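3-keto-5-aminohexanoate cleavage enzyme (PDB 3E49) probably cleaves 3-keto-5-aminohexanoate as a zinc-dependent member of the beta-keto acid cleavage enzyme family, built on a TIM barrel. Local coordinates at residues A[278-281]-A[282-285]. Sequence-based numbering, arbitrary orientation.
Sequences RKIR and QVIE
Lys279 NZ is held by two oxygens, Gln282 OE1 of its own helix and Glu285 O of the second subunit. Within the helix it gives a hydrogen bond to Gln282 OE1 at 3.0 Å, approaching tilted 29° from the plane of the amide. Glu285 OE2 of this chain in turn forms a salt bridge with Lys279 NZ of the second subunit. The lysine chain leaves with CG opposite N (chi1 -157°) and bends at chi2, which brings Lys279 CD and CE alongside Gln282 OE1, each 3.6 Å away. Gln282, extended beyond CG, crosses Lys279 at a slant and lays its own CG 3.6 Å from Arg278 O. Gln282 N is shared between two carbonyls: a bond to Lys279 O at 3.1 Å, with the N-H above the carbonyl plane, and a weak one to Arg278 O. The following turn is regular alpha-helix, Ile284 N meeting Ile280 O at 2.9 Å nearly straight (173°) and Glu285 N doing the same with Arg281 O. Helix 273-286 lies outside the parallel barrel of this TIM-barrel enzyme, following its last barrel strand, 253-256. Its inner face is apolar: Ile280 CG2 meets Ile284 CD1 at 4.3 Å, Ile280 packs against Ile241 and Ala244 of helix 240-248, and Ile284 rests on Ile10 of strand 10-13. Ile280 CD1 reaches Val283 CB, whose side chain touches Ser245 of the same chain and Gly286 of the second subunit. Arg281 hydrogen-bonds through NH1 to Ala44 O at the end of helix 31-44.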
ATOM      1  N   ARG A 278      -7.894   8.172  29.235  1.00 22.37           N
ATOM      2  CA  ARG A 278      -8.960   9.162  28.962  1.00 24.79           C
ATOM      3  C   ARG A 278      -8.798   9.836  27.617  1.00 23.97           C
ATOM      4  O   ARG A 278      -9.775  10.096  26.927  1.00 25.32           O
ATOM      5  CB  ARG A 278      -9.043  10.217  30.073  1.00 26.22           C
ATOM      6  CG  ARG A 278      -9.598   9.661  31.380  1.00 23.94           C
ATOM      7  CD  ARG A 278      -9.925  10.742  32.405  1.00 25.12           C
ATOM      8  NE  ARG A 278      -8.751  11.444  32.889  1.00 27.31           N
ATOM      9  CZ  ARG A 278      -7.990  11.062  33.894  1.00 28.02           C
ATOM     10  NH1 ARG A 278      -8.271   9.959  34.580  1.00 32.34           N
ATOM     11  NH2 ARG A 278      -6.944  11.805  34.217  1.00 28.24           N
ATOM     12  N   LYS A 279      -7.567  10.110  27.234  1.00 25.64           N
ATOM     13  CA  LYS A 279      -7.312  10.788  25.970  1.00 25.63           C
ATOM     14  C   LYS A 279      -7.740   9.917  24.795  1.00 25.44           C
ATOM     15  O   LYS A 279      -8.463  10.373  23.932  1.00 25.98           O
ATOM     16  CB  LYS A 279      -5.845  11.199  25.857  1.00 25.27           C
ATOM     17  CG  LYS A 279      -5.552  12.346  24.889  1.00 31.45           C
ATOM     18  CD  LYS A 279      -6.219  13.624  25.400  1.00 39.44           C
ATOM     19  CE  LYS A 279      -5.964  14.826  24.527  1.00 40.13           C
ATOM     20  NZ  LYS A 279      -7.023  15.896  24.759  1.00 40.42           N
ATOM     21  N   ILE A 280      -7.359   8.648  24.784  1.00 25.40           N
ATOM     22  CA  ILE A 280      -7.754   7.766  23.680  1.00 22.41           C
ATOM     23  C   ILE A 280      -9.252   7.528  23.714  1.00 23.87           C
ATOM     24  O   ILE A 280      -9.883   7.346  22.681  1.00 25.02           O
ATOM     25  CB  ILE A 280      -6.932   6.448  23.600  1.00 21.46           C
ATOM     26  CG1 ILE A 280      -7.074   5.824  22.180  1.00 24.13           C
ATOM     27  CG2 ILE A 280      -7.304   5.426  24.790  1.00 20.13           C
ATOM     28  CD1 ILE A 280      -6.549   6.729  20.975  1.00 20.01           C
ATOM     29  N   ARG A 281      -9.840   7.570  24.902  1.00 23.17           N
ATOM     30  CA  ARG A 281     -11.261   7.435  24.995  1.00 23.51           C
ATOM     31  C   ARG A 281     -12.049   8.598  24.364  1.00 22.45           C
ATOM     32  O   ARG A 281     -13.145   8.392  23.878  1.00 22.08           O
ATOM     33  CB  ARG A 281     -11.693   7.124  26.434  1.00 24.62           C
ATOM     34  CG  ARG A 281     -11.372   5.721  26.811  1.00 28.39           C
ATOM     35  CD  ARG A 281     -11.972   5.458  28.158  1.00 31.11           C
ATOM     36  NE  ARG A 281     -13.407   5.710  28.128  1.00 30.29           N
ATOM     37  CZ  ARG A 281     -14.130   6.035  29.192  1.00 35.20           C
ATOM     38  NH1 ARG A 281     -13.568   6.219  30.365  1.00 35.75           N
ATOM     39  NH2 ARG A 281     -15.408   6.255  29.066  1.00 32.61           N
ATOM     40  N   GLN A 282     -11.450   9.783  24.256  1.00 22.09           N
ATOM     41  CA  GLN A 282     -12.091  10.910  23.569  1.00 24.02           C
ATOM     42  C   GLN A 282     -12.280  10.551  22.089  1.00 21.98           C
ATOM     43  O   GLN A 282     -13.334  10.803  21.500  1.00 20.78           O
ATOM     44  CB  GLN A 282     -11.199  12.162  23.675  1.00 23.81           C
ATOM     45  CG  GLN A 282     -11.172  12.794  25.068  1.00 31.07           C
ATOM     46  CD  GLN A 282     -10.418  14.136  25.143  1.00 34.20           C
ATOM     47  OE1 GLN A 282      -9.554  14.447  24.312  1.00 44.00           O
ATOM     48  NE2 GLN A 282     -10.738  14.925  26.165  1.00 47.93           N
ATOM     49  N   VAL A 283     -11.248   9.956  21.510  1.00 23.66           N
ATOM     50  CA  VAL A 283     -11.282   9.439  20.126  1.00 23.03           C
ATOM     51  C   VAL A 283     -12.277   8.300  19.982  1.00 24.35           C
ATOM     52  O   VAL A 283     -13.149   8.299  19.096  1.00 23.54           O
ATOM     53  CB  VAL A 283      -9.888   9.024  19.651  1.00 24.80           C
ATOM     54  CG1 VAL A 283      -9.958   8.439  18.198  1.00 20.64           C
ATOM     55  CG2 VAL A 283      -8.939  10.227  19.739  1.00 20.51           C
ATOM     56  N   ILE A 284     -12.167   7.326  20.859  1.00 24.24           N
ATOM     57  CA  ILE A 284     -13.122   6.176  20.853  1.00 23.66           C
ATOM     58  C   ILE A 284     -14.564   6.673  20.849  1.00 25.54           C
ATOM     59  O   ILE A 284     -15.350   6.289  19.999  1.00 24.68           O
ATOM     60  CB  ILE A 284     -12.795   5.213  22.000  1.00 23.25           C
ATOM     61  CG1 ILE A 284     -11.433   4.534  21.716  1.00 27.56           C
ATOM     62  CG2 ILE A 284     -13.950   4.119  22.208  1.00 23.12           C
ATOM     63  CD1 ILE A 284     -10.793   3.784  22.905  1.00 23.59           C
ATOM     64  N   GLU A 285     -14.894   7.570  21.767  1.00 28.38           N
ATOM     65  CA  GLU A 285     -16.233   8.152  21.847  1.00 27.47           C
ATOM     66  C   GLU A 285     -16.646   8.919  20.579  1.00 25.84           C
ATOM     67  O   GLU A 285     -17.765   8.803  20.116  1.00 24.77           O
ATOM     68  CB  GLU A 285     -16.328   9.067  23.090  1.00 29.91           C
ATOM     69  CG  GLU A 285     -17.701   9.790  23.312  1.00 36.27           C
ATOM     70  CD  GLU A 285     -18.901   8.824  23.301  1.00 45.84           C
ATOM     71  OE1 GLU A 285     -18.723   7.647  23.716  1.00 51.40           O
ATOM     72  OE2 GLU A 285     -20.019   9.252  22.881  1.00 51.31           O
TER